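Local coordinates for protein hydrogenase maturation factor (Thermoanaerobacter tengcongensis, PDB 3VTH) that probably transfers the carbamoyl group of carbamoyl phosphate, with the help of ATP, to the C-terminal cysteine of HypE during [NiFe]-hydrogenase maturation, at residues K221-F226 with L308-I313; G557-N562 with L651-I656. One frame throughout, in Å; residues are numbered along the deposited sequence.

Interaction 1: K221-F226 with L308-I313; sequences KGIGGF and LPYAPI
I223 and A311 mark the closest backbone approach, their CA atoms 7.4 Å apart, where the loop between strands 218-221 and 226-229 meets the chain leading into helix 312-320; the short 221-223 and 310-313 parts run 145° apart. The ethyl arm of I223 arrives in the plane of the Y310 ring, at its edge, with I223 CG1 3.8 Å from Y310 CE2; the two side chains run antiparallel past one another. Having CG1 opposite the carbonyl carbon (chi1 -66°) carries this arm to the ring edge, and I223 CG1 also lies 4.3 Å from A311 CB. At the other end of the contact, I313 sends its CD1 to within 3.8 Å of K221 O, a methyl against a carbonyl oxygen.

Water 1 bridges the two segments. It accepts from G224 N at 2.8 Å and lies 2.8 Å from Y310 OH in a hydrogen bond, so the phenol end is linked to the loop backbone through the water. The loop keeps its own shape through G222 N, which donates to G225 O over 2.8 Å, while K221 NZ is hydrogen-bonded to the carbonyls of N358 and R360. R385 adds a cation-pi contact to the Y310 ring.

A311 is the N-cap of helix 312-320, and the whole contact is a glycine-rich strand-to-strand turn packed against a helix start. It belongs to the YrdC-like domain, whose nucleotide analogue lies about 10 Å from the Y310 side chain.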
# COMPACT_ATOMS: atom_id res chain seq x y z
N LYS A 221 13.57 7.59 -14.69
CA LYS A 221 12.15 7.41 -15.02
C LYS A 221 11.82 5.93 -15.00
O LYS A 221 12.36 5.15 -15.78
CB LYS A 221 11.78 8.04 -16.37
CG LYS A 221 10.27 8.03 -16.65
CD LYS A 221 9.94 8.77 -17.94
CE LYS A 221 8.49 8.53 -18.38
NZ LYS A 221 8.19 9.33 -19.61
N GLY A 222 10.91 5.54 -14.11
CA GLY A 222 10.55 4.14 -13.96
C GLY A 222 9.10 3.99 -14.37
O GLY A 222 8.57 4.82 -15.12
N ILE A 223 8.44 2.98 -13.82
CA ILE A 223 7.11 2.60 -14.24
C ILE A 223 6.09 3.62 -13.74
O ILE A 223 5.27 4.14 -14.51
CB ILE A 223 6.78 1.17 -13.69
CG1 ILE A 223 7.69 0.11 -14.32
CG2 ILE A 223 5.32 0.80 -13.89
CD1 ILE A 223 7.62 0.06 -15.86
N GLY A 224 6.17 3.92 -12.44
CA GLY A 224 5.18 4.76 -11.77
C GLY A 224 5.56 6.22 -11.61
O GLY A 224 4.77 7.03 -11.13
N GLY A 225 6.79 6.54 -11.98
CA GLY A 225 7.27 7.91 -11.90
C GLY A 225 8.77 7.90 -11.80
O GLY A 225 9.41 6.89 -12.11
N PHE A 226 9.34 9.02 -11.36
CA PHE A 226 10.78 9.15 -11.24
C PHE A 226 11.22 8.73 -9.84
O PHE A 226 10.50 8.97 -8.87
CB PHE A 226 11.22 10.59 -11.52
CG PHE A 226 11.30 10.93 -12.98
CD1 PHE A 226 12.53 10.93 -13.63
CD2 PHE A 226 10.14 11.18 -13.71
CE1 PHE A 226 12.61 11.20 -14.98
CE2 PHE A 226 10.22 11.47 -15.07
CZ PHE A 226 11.45 11.48 -15.70
N LEU A 308 13.56 -5.84 -5.24
CA LEU A 308 14.34 -6.43 -6.32
C LEU A 308 14.06 -5.63 -7.59
O LEU A 308 13.15 -4.82 -7.60
CB LEU A 308 13.95 -7.91 -6.48
CG LEU A 308 14.25 -8.81 -5.28
CD1 LEU A 308 13.84 -10.26 -5.54
CD2 LEU A 308 15.74 -8.76 -4.90
N PRO A 309 14.83 -5.86 -8.67
CA PRO A 309 14.57 -5.19 -9.95
C PRO A 309 13.13 -5.46 -10.42
O PRO A 309 12.62 -6.58 -10.22
CB PRO A 309 15.55 -5.87 -10.90
CG PRO A 309 16.69 -6.28 -10.05
CD PRO A 309 16.04 -6.71 -8.74
N TYR A 310 12.49 -4.45 -11.02
CA TYR A 310 11.11 -4.63 -11.51
C TYR A 310 10.88 -4.22 -12.96
O TYR A 310 9.84 -4.54 -13.54
CB TYR A 310 10.07 -3.98 -10.57
CG TYR A 310 10.17 -2.48 -10.39
CD1 TYR A 310 10.91 -1.94 -9.32
CD2 TYR A 310 9.52 -1.60 -11.26
CE1 TYR A 310 11.00 -0.57 -9.13
CE2 TYR A 310 9.60 -0.20 -11.09
CZ TYR A 310 10.34 0.30 -10.01
OH TYR A 310 10.45 1.66 -9.81
N ALA A 311 11.85 -3.52 -13.54
CA ALA A 311 11.76 -3.12 -14.94
C ALA A 311 13.04 -3.57 -15.64
O ALA A 311 14.06 -3.77 -14.98
CB ALA A 311 11.55 -1.62 -15.06
N PRO A 312 13.00 -3.73 -16.98
CA PRO A 312 14.24 -4.15 -17.66
C PRO A 312 15.45 -3.25 -17.42
O PRO A 312 16.57 -3.76 -17.35
CB PRO A 312 13.85 -4.15 -19.14
CG PRO A 312 12.37 -4.44 -19.10
CD PRO A 312 11.87 -3.65 -17.93
N ILE A 313 15.24 -1.93 -17.30
CA ILE A 313 16.36 -1.02 -17.02
C ILE A 313 17.14 -1.37 -15.74
O ILE A 313 18.34 -1.11 -15.65
CB ILE A 313 15.95 0.47 -16.99
CG1 ILE A 313 14.80 0.71 -15.99
CG2 ILE A 313 15.58 0.96 -18.41
CD1 ILE A 313 14.69 2.17 -15.50
O HOH W 1 8.23 3.09 -10.81

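Interaction 2: G557-N562 with L651-I656; sequences GFIFDN and LILRQI
Two helices of the second Kae1-like subdomain, part of the actin-like ATPase clan, meet here: segment 557-562 on helix 551-559, and the early turns of helix 649-662. L653 carries the apolar half. One of its methyls, L653 CD1, reaches the base of the F558 side chain, 3.5 Å from F558 CB, and then lies 3.9 Å from F558 CD1, obliquely to the ring. The same methyl meets I559 CG2 at 4.2 Å, so one methyl touches two consecutive residues. Both of these side chains cross L653 at about a right angle. The branch of L653 gets there because CG stands opposite its carbonyl carbon (chi1 -66°) and, with chi2 extended, CD1 reaches the facing segment.

One step further along, N562 and R654 meet at the partly exposed border. Their planes are inclined by 55°, and the amide end of N562 lies over one face of the guanidinium group; which way round that amide sits is doubtful. N562 is brought here by a tight backbone turn, N562 N donating to I559 O at 2.9 Å. R654 NE forms a salt bridge with E650 OE2, one helical turn earlier, and L651 CD2 packs 3.7 Å above the guanidinium plane.

Around this pair, R599 of helix 597-607 touches F558, and V604 and L607 of the same helix pack against L653; Y566 touches I559 and R654, K539 of strand 530-542 touches F558, and I652 and I656 pack on helix 666-692.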
# COMPACT_ATOMS: atom_id res chain seq x y z
N GLY A 557 3.10 16.34 29.22
CA GLY A 557 1.66 16.15 29.27
C GLY A 557 1.27 14.88 30.02
O GLY A 557 0.39 14.91 30.88
N PHE A 558 1.93 13.76 29.72
CA PHE A 558 1.59 12.48 30.36
C PHE A 558 1.88 12.47 31.86
O PHE A 558 1.22 11.75 32.62
CB PHE A 558 2.30 11.30 29.66
CG PHE A 558 1.52 10.73 28.49
CD1 PHE A 558 1.09 9.40 28.51
CD2 PHE A 558 1.18 11.52 27.40
CE1 PHE A 558 0.36 8.86 27.43
CE2 PHE A 558 0.45 11.00 26.33
CZ PHE A 558 0.04 9.65 26.35
N ILE A 559 2.86 13.29 32.28
CA ILE A 559 3.28 13.32 33.68
C ILE A 559 2.88 14.60 34.42
O ILE A 559 3.33 14.82 35.55
CB ILE A 559 4.82 13.10 33.84
CG1 ILE A 559 5.62 14.28 33.24
CG2 ILE A 559 5.20 11.75 33.25
CD1 ILE A 559 7.13 14.29 33.61
N PHE A 560 2.02 15.43 33.80
CA PHE A 560 1.74 16.79 34.29
C PHE A 560 1.37 16.90 35.78
O PHE A 560 1.76 17.85 36.46
CB PHE A 560 0.67 17.48 33.43
CG PHE A 560 -0.76 17.12 33.80
CD1 PHE A 560 -1.56 18.04 34.47
CD2 PHE A 560 -1.28 15.86 33.50
CE1 PHE A 560 -2.88 17.72 34.82
CE2 PHE A 560 -2.61 15.52 33.85
CZ PHE A 560 -3.40 16.45 34.50
N ASP A 561 0.61 15.92 36.28
CA ASP A 561 0.12 16.01 37.66
C ASP A 561 0.98 15.23 38.65
O ASP A 561 0.57 14.99 39.78
CB ASP A 561 -1.33 15.52 37.74
CG ASP A 561 -1.51 14.12 37.18
OD1 ASP A 561 -0.50 13.50 36.77
OD2 ASP A 561 -2.65 13.63 37.14
N ASN A 562 2.17 14.82 38.22
CA ASN A 562 3.10 14.09 39.09
C ASN A 562 4.54 14.43 38.73
O ASN A 562 5.43 13.59 38.76
CB ASN A 562 2.81 12.58 39.01
CG ASN A 562 3.58 11.77 40.05
OD1 ASN A 562 3.95 10.61 39.80
ND2 ASN A 562 3.84 12.36 41.21
N LEU A 651 0.70 5.74 35.51
CA LEU A 651 1.09 4.74 36.51
C LEU A 651 2.13 3.74 35.98
O LEU A 651 2.99 3.24 36.73
CB LEU A 651 -0.15 4.00 37.01
CG LEU A 651 -1.20 4.88 37.71
CD1 LEU A 651 -2.43 4.08 38.13
CD2 LEU A 651 -0.57 5.59 38.91
N ILE A 652 2.04 3.45 34.69
CA ILE A 652 2.99 2.61 33.98
C ILE A 652 4.28 3.41 33.74
O ILE A 652 5.38 2.88 33.93
CB ILE A 652 2.38 2.11 32.64
CG1 ILE A 652 1.23 1.14 32.93
CG2 ILE A 652 3.44 1.43 31.74
CD1 ILE A 652 0.29 0.96 31.79
N LEU A 653 4.14 4.69 33.36
CA LEU A 653 5.30 5.56 33.18
C LEU A 653 6.13 5.69 34.47
O LEU A 653 7.35 5.79 34.40
CB LEU A 653 4.92 6.95 32.64
CG LEU A 653 4.34 7.05 31.22
CD1 LEU A 653 3.96 8.51 30.92
CD2 LEU A 653 5.32 6.53 30.18
N ARG A 654 5.48 5.67 35.63
CA ARG A 654 6.20 5.67 36.92
C ARG A 654 7.18 4.52 37.06
O ARG A 654 8.31 4.73 37.49
CB ARG A 654 5.24 5.59 38.09
CG ARG A 654 4.64 6.89 38.44
CD ARG A 654 3.89 6.85 39.74
NE ARG A 654 2.76 7.77 39.66
CZ ARG A 654 1.84 7.93 40.60
NH1 ARG A 654 1.92 7.23 41.73
NH2 ARG A 654 0.86 8.79 40.42
N GLN A 655 6.73 3.32 36.71
CA GLN A 655 7.57 2.11 36.80
C GLN A 655 8.69 2.12 35.74
O GLN A 655 9.80 1.68 36.01
CB GLN A 655 6.71 0.84 36.66
CG GLN A 655 5.65 0.64 37.77
CD GLN A 655 4.52 -0.27 37.31
OE1 GLN A 655 3.44 0.21 36.93
NE2 GLN A 655 4.80 -1.55 37.25
N ILE A 656 8.37 2.61 34.55
CA ILE A 656 9.36 2.76 33.48
C ILE A 656 10.49 3.69 33.89
O ILE A 656 11.67 3.35 33.71
CB ILE A 656 8.70 3.27 32.19
CG1 ILE A 656 7.92 2.14 31.52
CG2 ILE A 656 9.77 3.83 31.22
CD1 ILE A 656 6.97 2.60 30.42

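From the N terminus, the acylphosphatase and zinc-finger regions come first, and interaction 1 then closes a loop of 81 residues inside the YrdC-like region, joining the turn between strands 218-221 and 226-229 to the start of helix 312-320. The chain runs on through the first Kae1-like part into the second, where interaction 2 closes its own loop of 88 residues, about half of it helix, by bringing helix 551-559 to helix 649-662. The two loops follow one another in series, neither nested nor crossed. Their centres are 49 Å apart, on opposite sides of the chain's centre, each within a different family region.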